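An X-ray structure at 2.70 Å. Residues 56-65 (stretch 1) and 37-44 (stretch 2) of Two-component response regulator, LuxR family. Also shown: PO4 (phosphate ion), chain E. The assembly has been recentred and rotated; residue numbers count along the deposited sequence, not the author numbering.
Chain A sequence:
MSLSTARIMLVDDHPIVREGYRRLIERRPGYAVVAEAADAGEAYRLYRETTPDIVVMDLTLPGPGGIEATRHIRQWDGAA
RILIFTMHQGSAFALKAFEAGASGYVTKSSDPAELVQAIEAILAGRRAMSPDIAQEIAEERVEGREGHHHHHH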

# COMPACT_ATOMS: atom_id res chain seq x y z
N VAL A 56 -3.45 1.79 -2.11
CA VAL A 56 -2.91 0.47 -1.74
C VAL A 56 -2.44 -0.35 -2.94
O VAL A 56 -3.24 -0.69 -3.82
CB VAL A 56 -3.97 -0.41 -1.16
CG1 VAL A 56 -3.41 -1.89 -1.01
CG2 VAL A 56 -4.46 0.16 0.16
N MET A 57 -1.16 -0.75 -2.92
CA MET A 57 -0.47 -1.32 -4.14
C MET A 57 0.27 -2.64 -3.90
O MET A 57 0.90 -2.77 -2.86
CB MET A 57 0.57 -0.29 -4.61
CG MET A 57 0.46 -0.10 -6.05
SD MET A 57 1.40 1.15 -6.82
CE MET A 57 1.45 0.23 -8.30
N ASP A 58 0.26 -3.59 -4.85
CA ASP A 58 1.16 -4.69 -4.76
C ASP A 58 2.63 -4.22 -4.83
O ASP A 58 2.98 -3.11 -5.27
CB ASP A 58 1.02 -5.54 -5.98
CG ASP A 58 -0.24 -6.34 -6.00
OD1 ASP A 58 -1.04 -6.25 -5.01
OD2 ASP A 58 -0.38 -7.07 -7.03
N LEU A 59 3.53 -5.11 -4.46
CA LEU A 59 4.91 -4.81 -4.70
C LEU A 59 5.22 -5.29 -6.12
O LEU A 59 6.11 -4.77 -6.81
CB LEU A 59 5.73 -5.59 -3.72
CG LEU A 59 7.23 -5.41 -3.86
CD1 LEU A 59 7.67 -4.05 -3.30
CD2 LEU A 59 7.87 -6.56 -3.07
N THR A 60 4.44 -6.27 -6.55
CA THR A 60 4.73 -6.95 -7.76
C THR A 60 3.64 -6.64 -8.74
O THR A 60 2.45 -6.92 -8.46
CB THR A 60 4.84 -8.44 -7.55
OG1 THR A 60 5.77 -8.67 -6.50
CG2 THR A 60 5.40 -9.08 -8.78
N LEU A 61 4.03 -6.10 -9.91
CA LEU A 61 3.07 -5.65 -10.88
C LEU A 61 3.51 -6.01 -12.28
O LEU A 61 4.71 -6.05 -12.58
CB LEU A 61 2.91 -4.14 -10.73
CG LEU A 61 2.15 -3.59 -9.52
CD1 LEU A 61 2.12 -2.08 -9.60
CD2 LEU A 61 0.78 -4.17 -9.68
N PRO A 62 2.54 -6.30 -13.16
CA PRO A 62 2.97 -6.56 -14.54
C PRO A 62 3.52 -5.19 -15.03
O PRO A 62 2.75 -4.17 -15.10
CB PRO A 62 1.70 -7.04 -15.24
CG PRO A 62 0.58 -6.39 -14.48
CD PRO A 62 1.09 -6.04 -13.05
N GLY A 63 4.82 -5.15 -15.31
CA GLY A 63 5.53 -3.90 -15.58
C GLY A 63 6.34 -3.53 -14.36
O GLY A 63 6.77 -4.38 -13.57
N PRO A 64 6.53 -2.25 -14.14
CA PRO A 64 7.13 -1.72 -12.92
C PRO A 64 6.29 -2.05 -11.70
O PRO A 64 5.02 -2.16 -11.77
CB PRO A 64 7.05 -0.20 -13.13
CG PRO A 64 6.94 -0.01 -14.60
CD PRO A 64 6.14 -1.19 -15.08
N GLY A 65 6.92 -2.16 -10.54
CA GLY A 65 6.10 -2.58 -9.41
C GLY A 65 5.81 -1.44 -8.49
O GLY A 65 5.93 -0.31 -8.90
P PO4 E . 2.28 -9.04 -4.61
O1 PO4 E . 3.05 -10.31 -4.44
O2 PO4 E . 0.92 -8.99 -3.94
O3 PO4 E . 3.11 -7.86 -4.19
O4 PO4 E . 2.26 -9.10 -6.11
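Stretch 2 (37-44) AADAGEAY

How does stretch 2 approach stretch 1? Stretch 1 leaves its strand after M57 and is loop from D58 on; stretch 2 is helix from A40. The nearest CA pairs, M57 with A37, L61 with D39 and P64 with A40, advance in the same sense along both. A37 is still in extended conformation and stays out of contact, its CA 9.0 Å from the CA of M57. A38 lays its carbonyl against the loop, with A38 O 3.5 Å from P62 CD and 4.4 Å from L61 CD2, so the approach begins with backbone oxygen against carbon rather than with a polar bond. A38 N donates to E42 OE1 at 2.7 Å, tying this turn to the helix.

What does D39 do at the closest part of the register? Its CA lies 5.6 Å from the CA of L61, and its CB packs 3.5 Å from P62 O, while L61 CD1 reaches to 4.3 Å from D39 C. The carboxylate serves its own stretch: D39 OD1 accepts from E42 N at 2.8 Å, capping the first turn of the helix.

Why is A40 the centre of the contact? It has the largest area covered by the other stretch, and its CB points toward the loop. A40 CB sits 4.1 Å from P64 CB and 4.4 Å from L61 CD1. No direct hydrogen bond joins the stretches, but a water accepts from A40 N at 3.1 Å and donates to P62 O at 2.5 Å and P64 O at 2.6 Å, linking the helix start to two loop carbonyls.

How does the helix continue beyond A40? G41 and E42 make no contact with stretch 1. One turn on, A43 again points its CB toward it, 4.5 Å from M57 CE, which also lies 4.3 Å from A40 CA. Y44 is out of reach; its N donates to A40 O at 3.0 Å.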

# COMPACT_ATOMS: atom_id res chain seq x y z
N ALA A 37 -6.87 -0.27 -10.16
CA ALA A 37 -5.84 -0.29 -11.24
C ALA A 37 -5.14 -1.63 -11.33
O ALA A 37 -5.08 -2.38 -10.38
CB ALA A 37 -4.82 0.83 -11.06
N ALA A 38 -4.60 -1.95 -12.49
CA ALA A 38 -4.02 -3.29 -12.67
C ALA A 38 -2.56 -3.27 -12.91
O ALA A 38 -2.02 -4.35 -13.07
CB ALA A 38 -4.66 -3.95 -13.84
N ASP A 39 -1.95 -2.09 -13.09
CA ASP A 39 -0.49 -1.93 -13.18
C ASP A 39 -0.12 -0.51 -12.87
O ASP A 39 -0.97 0.33 -12.62
CB ASP A 39 -0.05 -2.16 -14.60
CG ASP A 39 -0.85 -1.32 -15.59
OD1 ASP A 39 -0.93 -0.07 -15.44
OD2 ASP A 39 -1.38 -1.91 -16.54
N ALA A 40 1.18 -0.22 -12.97
CA ALA A 40 1.68 1.07 -12.53
C ALA A 40 1.16 2.21 -13.37
O ALA A 40 0.89 3.30 -12.85
CB ALA A 40 3.19 1.08 -12.54
N GLY A 41 1.09 1.98 -14.69
CA GLY A 41 0.74 3.06 -15.59
C GLY A 41 -0.63 3.61 -15.23
O GLY A 41 -0.79 4.84 -14.96
N GLU A 42 -1.61 2.69 -15.24
CA GLU A 42 -3.01 2.94 -14.97
C GLU A 42 -3.08 3.56 -13.57
O GLU A 42 -3.93 4.37 -13.25
CB GLU A 42 -3.75 1.61 -15.10
CG GLU A 42 -5.31 1.62 -15.14
CD GLU A 42 -5.96 0.14 -15.02
OE1 GLU A 42 -5.17 -0.87 -14.86
OE2 GLU A 42 -7.24 0.01 -15.04
N ALA A 43 -2.12 3.26 -12.74
CA ALA A 43 -2.17 3.80 -11.40
C ALA A 43 -1.88 5.31 -11.36
O ALA A 43 -2.67 6.11 -10.88
CB ALA A 43 -1.23 3.04 -10.50
N TYR A 44 -0.73 5.68 -11.86
CA TYR A 44 -0.39 7.06 -12.08
C TYR A 44 -1.54 7.87 -12.73
O TYR A 44 -1.82 9.00 -12.35
CB TYR A 44 0.83 7.09 -12.99
CG TYR A 44 1.44 8.44 -12.99
CD1 TYR A 44 1.71 9.09 -11.78
CD2 TYR A 44 1.72 9.11 -14.19
CE1 TYR A 44 2.27 10.33 -11.75
CE2 TYR A 44 2.28 10.36 -14.15
CZ TYR A 44 2.54 10.95 -12.93
OH TYR A 44 3.08 12.18 -12.92
O HOH W 1 3.42 -2.13 -13.82